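Local coordinates for acyl-CoA dehydrogenase domain protein Tcur3483 (Thermomonospora curvata, PDB 6WY9), which binds FAD and probably oxidises CH-CH groups of its substrates as a member of the acyl-CoA dehydrogenase family, at residues G349-A354 with G363-G368; E48-G53 with I357-P362. One frame throughout, in Å; residues are numbered along the deposited sequence.

Contact 1. Residues G349-A354 with G363-G368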
ATOM      1  N   GLY A 349       5.038  -6.773 -14.564  1.00 34.82           N
ATOM      2  CA  GLY A 349       6.009  -5.700 -14.752  1.00 35.55           C
ATOM      3  C   GLY A 349       7.396  -6.233 -15.089  1.00 36.02           C
ATOM      4  O   GLY A 349       8.060  -5.732 -16.002  1.00 36.12           O
ATOM      5  N   ILE A 350       7.838  -7.277 -14.378  1.00 35.99           N
ATOM      6  CA  ILE A 350       9.182  -7.822 -14.623  1.00 35.34           C
ATOM      7  C   ILE A 350       9.301  -8.375 -16.032  1.00 37.79           C
ATOM      8  O   ILE A 350      10.381  -8.335 -16.645  1.00 36.78           O
ATOM      9  CB  ILE A 350       9.523  -8.896 -13.567  1.00 34.85           C
ATOM     10  CG1 ILE A 350       9.662  -8.204 -12.181  1.00 31.02           C
ATOM     11  CG2 ILE A 350      10.796  -9.697 -14.009  1.00 34.74           C
ATOM     12  CD1 ILE A 350       9.730  -9.250 -10.944  1.00 32.03           C
ATOM     13  N   LEU A 351       8.205  -8.910 -16.569  1.00 37.23           N
ATOM     14  CA  LEU A 351       8.225  -9.454 -17.912  1.00 38.31           C
ATOM     15  C   LEU A 351       8.359  -8.383 -18.990  1.00 38.62           C
ATOM     16  O   LEU A 351       8.597  -8.738 -20.145  1.00 41.47           O
ATOM     17  CB  LEU A 351       6.956 -10.298 -18.153  1.00 39.34           C
ATOM     18  CG  LEU A 351       6.827 -11.582 -17.332  1.00 40.79           C
ATOM     19  CD1 LEU A 351       5.541 -12.348 -17.755  1.00 42.31           C
ATOM     20  CD2 LEU A 351       8.023 -12.480 -17.590  1.00 40.89           C
ATOM     21  N   GLY A 352       8.236  -7.097 -18.655  1.00 40.55           N
ATOM     22  CA  GLY A 352       8.483  -6.117 -19.696  1.00 40.54           C
ATOM     23  C   GLY A 352       7.436  -6.165 -20.795  1.00 40.73           C
ATOM     24  O   GLY A 352       6.260  -6.502 -20.576  1.00 38.66           O
ATOM     25  N   ALA A 353       7.896  -5.875 -22.016  1.00 40.71           N
ATOM     26  CA  ALA A 353       7.005  -5.759 -23.161  1.00 42.38           C
ATOM     27  C   ALA A 353       6.220  -7.054 -23.403  1.00 42.67           C
ATOM     28  O   ALA A 353       5.070  -7.005 -23.852  1.00 41.92           O
ATOM     29  CB  ALA A 353       7.824  -5.380 -24.407  1.00 44.26           C
ATOM     30  N   ALA A 354       6.823  -8.213 -23.118  1.00 40.41           N
ATOM     31  CA  ALA A 354       6.108  -9.480 -23.258  1.00 41.63           C
ATOM     32  C   ALA A 354       5.021  -9.683 -22.194  1.00 40.55           C
ATOM     33  O   ALA A 354       4.152 -10.544 -22.370  1.00 42.17           O
ATOM     34  CB  ALA A 354       7.101 -10.646 -23.199  1.00 41.52           C
ATOM     35  N   GLY A 363       5.564 -14.306 -29.097  1.00 44.95           N
ATOM     36  CA  GLY A 363       6.282 -13.555 -28.095  1.00 44.13           C
ATOM     37  C   GLY A 363       5.799 -13.764 -26.673  1.00 44.80           C
ATOM     38  O   GLY A 363       6.416 -13.233 -25.743  1.00 43.73           O
ATOM     39  N   ALA A 364       4.735 -14.538 -26.460  1.00 44.58           N
ATOM     40  CA  ALA A 364       4.260 -14.735 -25.091  1.00 44.95           C
ATOM     41  C   ALA A 364       5.345 -15.428 -24.281  1.00 43.54           C
ATOM     42  O   ALA A 364       6.082 -16.261 -24.803  1.00 45.36           O
ATOM     43  CB  ALA A 364       2.968 -15.574 -25.070  1.00 45.78           C
ATOM     44  N   VAL A 365       5.452 -15.096 -23.009  1.00 44.62           N
ATOM     45  CA  VAL A 365       6.457 -15.715 -22.144  1.00 48.26           C
ATOM     46  C   VAL A 365       5.739 -16.667 -21.204  1.00 47.04           C
ATOM     47  O   VAL A 365       4.668 -16.339 -20.672  1.00 45.64           O
ATOM     48  CB  VAL A 365       7.276 -14.667 -21.363  1.00 52.13           C
ATOM     49  CG1 VAL A 365       8.298 -14.015 -22.278  1.00 54.22           C
ATOM     50  CG2 VAL A 365       6.360 -13.595 -20.888  1.00 54.56           C
ATOM     51  N   LEU A 366       6.322 -17.849 -21.008  1.00 46.07           N
ATOM     52  CA  LEU A 366       5.707 -18.846 -20.147  1.00 46.08           C
ATOM     53  C   LEU A 366       4.282 -19.107 -20.623  1.00 46.57           C
ATOM     54  O   LEU A 366       3.340 -19.190 -19.831  1.00 46.80           O
ATOM     55  CB  LEU A 366       5.753 -18.391 -18.677  1.00 46.31           C
ATOM     56  CG  LEU A 366       7.184 -18.182 -18.128  1.00 47.45           C
ATOM     57  CD1 LEU A 366       7.200 -17.474 -16.735  1.00 45.27           C
ATOM     58  CD2 LEU A 366       7.949 -19.523 -18.076  1.00 49.00           C
ATOM     59  N   ALA A 367       4.125 -19.201 -21.953  1.00 44.14           N
ATOM     60  CA  ALA A 367       2.853 -19.464 -22.624  1.00 44.67           C
ATOM     61  C   ALA A 367       1.768 -18.433 -22.273  1.00 43.50           C
ATOM     62  O   ALA A 367       0.586 -18.734 -22.391  1.00 44.10           O
ATOM     63  CB  ALA A 367       2.343 -20.885 -22.326  1.00 45.38           C
ATOM     64  N   GLY A 368       2.138 -17.220 -21.844  1.00 42.56           N
ATOM     65  CA  GLY A 368       1.158 -16.201 -21.484  1.00 43.11           C
ATOM     66  C   GLY A 368       0.423 -16.449 -20.181  1.00 42.82           C
ATOM     67  O   GLY A 368      -0.591 -15.789 -19.925  1.00 40.43           O
TER
HETATM   68  O   HOH W   1       3.098 -13.123 -22.123  1.00 41.52           O
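Val365 packs both of its methyls against Leu351 and Ala354, in the segment that follows on from helix 326-350. CG2 presses against Leu351, where CD1 lies 3.5 Å from Val365 CG2, closer than usual for two carbons, while Leu351 CD2 sits a little farther from the same methyl at 3.9 Å. The two side chains run antiparallel, side against side. Ala354 CB is met by both Val365 methyls, CG1 being the nearer at 3.7 Å, and it also meets the backbone oxygen of Gly363, with Ala354 CB 3.7 Å from Gly363 O. The Val365 torsion (chi1 -76°) sets CG1 opposite the carbonyl carbon and wedges CG2 between backbone N and C. All this belongs to the connection between two helices of the C-terminal all-helical domain: after helix 326-350 the chain leaves helical backbone angles at Gly352, where phi is positive, and the loop returns to Gly368, the N-cap of helix 369-380. One water bridges the two sides, donating to Ala354 O at 2.8 Å and accepting from Val365 N at 3.2 Å. Farther out, Trp282 of helix 263-286 touches both Leu351 and Val365, and an aromatic side chain of a neighbouring subunit packs on Ala354.

Contact 2. Residues E48-G53 with I357-P362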
ATOM      1  N   GLU A  48      -2.483 -27.980 -25.116  0.90133.49           N
ATOM      2  CA  GLU A  48      -3.746 -28.509 -24.616  0.90130.62           C
ATOM      3  C   GLU A  48      -3.861 -28.332 -23.110  0.90125.67           C
ATOM      4  O   GLU A  48      -4.926 -27.961 -22.602  0.90126.77           O
ATOM      5  CB  GLU A  48      -3.893 -29.981 -24.992  0.90129.69           C
ATOM      6  CG  GLU A  48      -4.089 -30.225 -26.479  0.90132.02           C
ATOM      7  CD  GLU A  48      -4.523 -31.651 -26.786  0.90127.80           C
ATOM      8  OE1 GLU A  48      -5.180 -32.278 -25.927  0.90120.74           O
ATOM      9  OE2 GLU A  48      -4.194 -32.150 -27.883  0.90129.50           O
ATOM     10  N   ARG A  49      -2.771 -28.580 -22.379  0.95119.70           N
ATOM     11  CA  ARG A  49      -2.801 -28.433 -20.927  0.95111.96           C
ATOM     12  C   ARG A  49      -3.232 -27.025 -20.518  0.95110.14           C
ATOM     13  O   ARG A  49      -4.148 -26.855 -19.703  0.95111.85           O
ATOM     14  CB  ARG A  49      -1.430 -28.775 -20.335  0.95108.40           C
ATOM     15  CG  ARG A  49      -0.290 -27.846 -20.773  0.95108.33           C
ATOM     16  CD  ARG A  49       0.793 -27.694 -19.703  0.95103.43           C
ATOM     17  NE  ARG A  49       1.501 -26.432 -19.871  0.95102.99           N
ATOM     18  CZ  ARG A  49       1.043 -25.261 -19.433  0.95101.41           C
ATOM     19  NH1 ARG A  49      -0.117 -25.196 -18.783  0.95 98.57           N
ATOM     20  NH2 ARG A  49       1.745 -24.154 -19.646  0.95103.31           N
ATOM     21  N   ARG A  50      -2.568 -26.000 -21.065  0.86105.95           N
ATOM     22  CA  ARG A  50      -2.926 -24.614 -20.780  0.86100.78           C
ATOM     23  C   ARG A  50      -4.281 -24.232 -21.377  0.86104.47           C
ATOM     24  O   ARG A  50      -4.824 -23.181 -21.019  0.86106.37           O
ATOM     25  CB  ARG A  50      -1.819 -23.675 -21.296  0.86 95.40           C
ATOM     26  CG  ARG A  50      -1.758 -22.315 -20.604  0.86 90.83           C
ATOM     27  CD  ARG A  50      -1.440 -21.154 -21.566  0.86 91.72           C
ATOM     28  NE  ARG A  50      -2.245 -21.209 -22.784  0.86 92.92           N
ATOM     29  CZ  ARG A  50      -3.572 -21.078 -22.823  0.86 92.67           C
ATOM     30  NH1 ARG A  50      -4.264 -20.897 -21.707  0.86 89.64           N
ATOM     31  NH2 ARG A  50      -4.216 -21.140 -23.985  0.86 95.84           N
ATOM     32  N   ARG A  51      -4.836 -25.058 -22.269  0.85106.61           N
ATOM     33  CA  ARG A  51      -6.174 -24.844 -22.817  0.85110.35           C
ATOM     34  C   ARG A  51      -7.273 -25.419 -21.922  0.85110.27           C
ATOM     35  O   ARG A  51      -8.294 -24.757 -21.703  0.85111.28           O
ATOM     36  CB  ARG A  51      -6.266 -25.443 -24.225  0.85111.40           C
ATOM     37  CG  ARG A  51      -5.750 -24.529 -25.332  0.85115.14           C
ATOM     38  CD  ARG A  51      -6.899 -23.794 -26.019  0.85117.73           C
ATOM     39  NE  ARG A  51      -7.379 -24.469 -27.229  0.85118.80           N
ATOM     40  CZ  ARG A  51      -8.446 -25.265 -27.290  0.85116.22           C
ATOM     41  NH1 ARG A  51      -8.790 -25.819 -28.445  0.85118.35           N
ATOM     42  NH2 ARG A  51      -9.173 -25.511 -26.209  0.85112.21           N
ATOM     43  N   VAL A  52      -7.093 -26.638 -21.401  0.94109.22           N
ATOM     44  CA  VAL A  52      -8.071 -27.195 -20.467  0.94108.01           C
ATOM     45  C   VAL A  52      -7.932 -26.554 -19.089  0.94109.52           C
ATOM     46  O   VAL A  52      -8.909 -26.494 -18.329  0.94111.04           O
ATOM     47  CB  VAL A  52      -7.944 -28.728 -20.376  0.94103.66           C
ATOM     48  CG1 VAL A  52      -8.565 -29.398 -21.592  0.94104.37           C
ATOM     49  CG2 VAL A  52      -6.498 -29.123 -20.242  0.94101.76           C
ATOM     50  N   GLY A  53      -6.732 -26.077 -18.741  0.89109.46           N
ATOM     51  CA  GLY A  53      -6.550 -25.377 -17.481  0.89109.85           C
ATOM     52  C   GLY A  53      -7.210 -24.012 -17.451  0.89115.25           C
ATOM     53  O   GLY A  53      -7.659 -23.563 -16.392  0.89113.33           O
ATOM     54  N   ILE A 357       1.402  -9.899 -23.636  1.00 38.86           N
ATOM     55  CA  ILE A 357       1.070 -10.763 -24.768  1.00 39.35           C
ATOM     56  C   ILE A 357       0.233 -11.930 -24.253  1.00 40.81           C
ATOM     57  O   ILE A 357       0.618 -12.599 -23.285  1.00 38.13           O
ATOM     58  CB  ILE A 357       2.338 -11.244 -25.494  1.00 40.29           C
ATOM     59  CG1 ILE A 357       3.187 -10.031 -25.960  1.00 40.72           C
ATOM     60  CG2 ILE A 357       1.963 -12.179 -26.656  1.00 40.85           C
ATOM     61  CD1 ILE A 357       4.418 -10.429 -26.851  1.00 41.23           C
ATOM     62  N   ARG A 358      -0.945 -12.126 -24.863  1.00 43.15           N
ATOM     63  CA  ARG A 358      -1.873 -13.182 -24.486  1.00 44.41           C
ATOM     64  C   ARG A 358      -1.321 -14.575 -24.851  1.00 45.98           C
ATOM     65  O   ARG A 358      -0.488 -14.711 -25.755  1.00 47.55           O
ATOM     66  CB  ARG A 358      -3.236 -12.958 -25.176  1.00 44.78           C
ATOM     67  CG  ARG A 358      -4.091 -11.807 -24.529  1.00 43.00           C
ATOM     68  CD  ARG A 358      -5.320 -11.393 -25.355  1.00 45.54           C
ATOM     69  NE  ARG A 358      -6.043 -10.383 -24.592  1.00 44.98           N
ATOM     70  CZ  ARG A 358      -7.107 -10.637 -23.829  1.00 47.42           C
ATOM     71  NH1 ARG A 358      -7.619 -11.872 -23.791  1.00 47.49           N
ATOM     72  NH2 ARG A 358      -7.688  -9.648 -23.140  1.00 45.81           N
ATOM     73  N   PRO A 359      -1.789 -15.620 -24.155  1.00 46.19           N
ATOM     74  CA  PRO A 359      -1.432 -17.002 -24.527  1.00 46.82           C
ATOM     75  C   PRO A 359      -1.679 -17.225 -26.002  1.00 49.29           C
ATOM     76  O   PRO A 359      -2.663 -16.741 -26.560  1.00 47.86           O
ATOM     77  CB  PRO A 359      -2.385 -17.861 -23.676  1.00 47.35           C
ATOM     78  CG  PRO A 359      -2.735 -16.933 -22.467  1.00 46.52           C
ATOM     79  CD  PRO A 359      -2.818 -15.560 -23.089  1.00 45.53           C
ATOM     80  N   GLU A 360      -0.811 -17.991 -26.646  1.00 53.67           N
ATOM     81  CA  GLU A 360      -1.017 -18.366 -28.052  1.00 60.31           C
ATOM     82  C   GLU A 360      -0.728 -17.218 -29.019  1.00 56.95           C
ATOM     83  O   GLU A 360      -0.991 -17.364 -30.223  1.00 58.30           O
ATOM     84  CB  GLU A 360      -2.449 -18.857 -28.351  1.00 70.52           C
ATOM     85  CG  GLU A 360      -3.167 -19.608 -27.222  1.00 78.63           C
ATOM     86  CD  GLU A 360      -2.866 -21.087 -27.221  1.00 86.04           C
ATOM     87  OE1 GLU A 360      -1.689 -21.435 -27.461  1.00 88.16           O
ATOM     88  OE2 GLU A 360      -3.800 -21.895 -26.997  1.00 89.29           O
ATOM     89  N   SER A 361      -0.302 -16.066 -28.534  1.00 51.38           N
ATOM     90  CA  SER A 361       0.202 -15.105 -29.496  1.00 49.26           C
ATOM     91  C   SER A 361       1.722 -15.122 -29.472  1.00 46.80           C
ATOM     92  O   SER A 361       2.331 -15.411 -28.431  1.00 44.68           O
ATOM     93  CB  SER A 361      -0.281 -13.675 -29.205  1.00 48.93           C
ATOM     94  OG  SER A 361      -1.588 -13.432 -29.707  1.00 50.77           O
ATOM     95  N   PRO A 362       2.335 -14.764 -30.597  1.00 45.76           N
ATOM     96  CA  PRO A 362       3.802 -14.804 -30.684  1.00 45.82           C
ATOM     97  C   PRO A 362       4.455 -13.845 -29.713  1.00 44.57           C
ATOM     98  O   PRO A 362       4.023 -12.699 -29.565  1.00 44.69           O
ATOM     99  CB  PRO A 362       4.094 -14.391 -32.136  1.00 46.78           C
ATOM    100  CG  PRO A 362       2.853 -14.540 -32.862  1.00 49.32           C
ATOM    101  CD  PRO A 362       1.693 -14.466 -31.885  1.00 48.02           C
TER
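Arg50 leaves helix 47-55 with CG opposite its backbone N (chi1 -156°), then bends at chi2 and chi3, which swings its guanidinium across the side chain of Pro359 and up to Glu360. Glu360 comes from the other direction, and the bend at chi2 (-87°) turns its carboxylate toward Arg50. Pro359 CB lies over one face of the guanidinium, toward its rim, 3.5 Å from Arg50 NE. At the edge of the group, Arg50 NH2 makes a salt bridge to Glu360 OE2 at 3.1 Å. The hydrogen bond within it is weak, and the guanidinium and carboxylate planes stand 88° apart. The same oxygen is near the aliphatic part of Arg51, with Arg51 CG 3.7 Å from Glu360 OE2; the charged end of Arg51 adds at most a longer-range attraction, since Arg51 NE is 4.4 Å from Glu360 OE2. Arg50 NE is buried without a polar partner, whereas Arg50 NH1 binds a glycerol, probably picked up from the crystallisation solution. With an alanine in place of Arg50, the Glu360 carboxylate would probably lose its salt-bridge mate and a gap would open beside the Pro359 ring. Pro359 and Glu360 are the central residues of a type II beta turn running from Arg358 to Ser361, and the contact sets that turn of the C-terminal domain against a helix of the N-terminal domain, two helical parts of the acyl-CoA dehydrogenase fold.

In the fold
Both contacts use the loop between helices 326-350 and 369-380, and their segments alternate along the chain, centres about 13 Å apart. Contact 1 works inside the C-terminal domain, folding the loop back beside the helix it has just left; contact 2 carries it across to the N-terminal domain, some 300 residues earlier. Both are partly buried, contact 1 with no exposed touching residue, contact 2 with two, Arg51 and Glu360. Chemistry follows place: contact 1 is apolar and water-bridged, whereas contact 2 is a charged pairing around a buried Arg50. They touch at several points, among them Ala367, whose O lies 3.4 Å from Pro359 CB. Both lie away from the flavin site, within reach of another subunit.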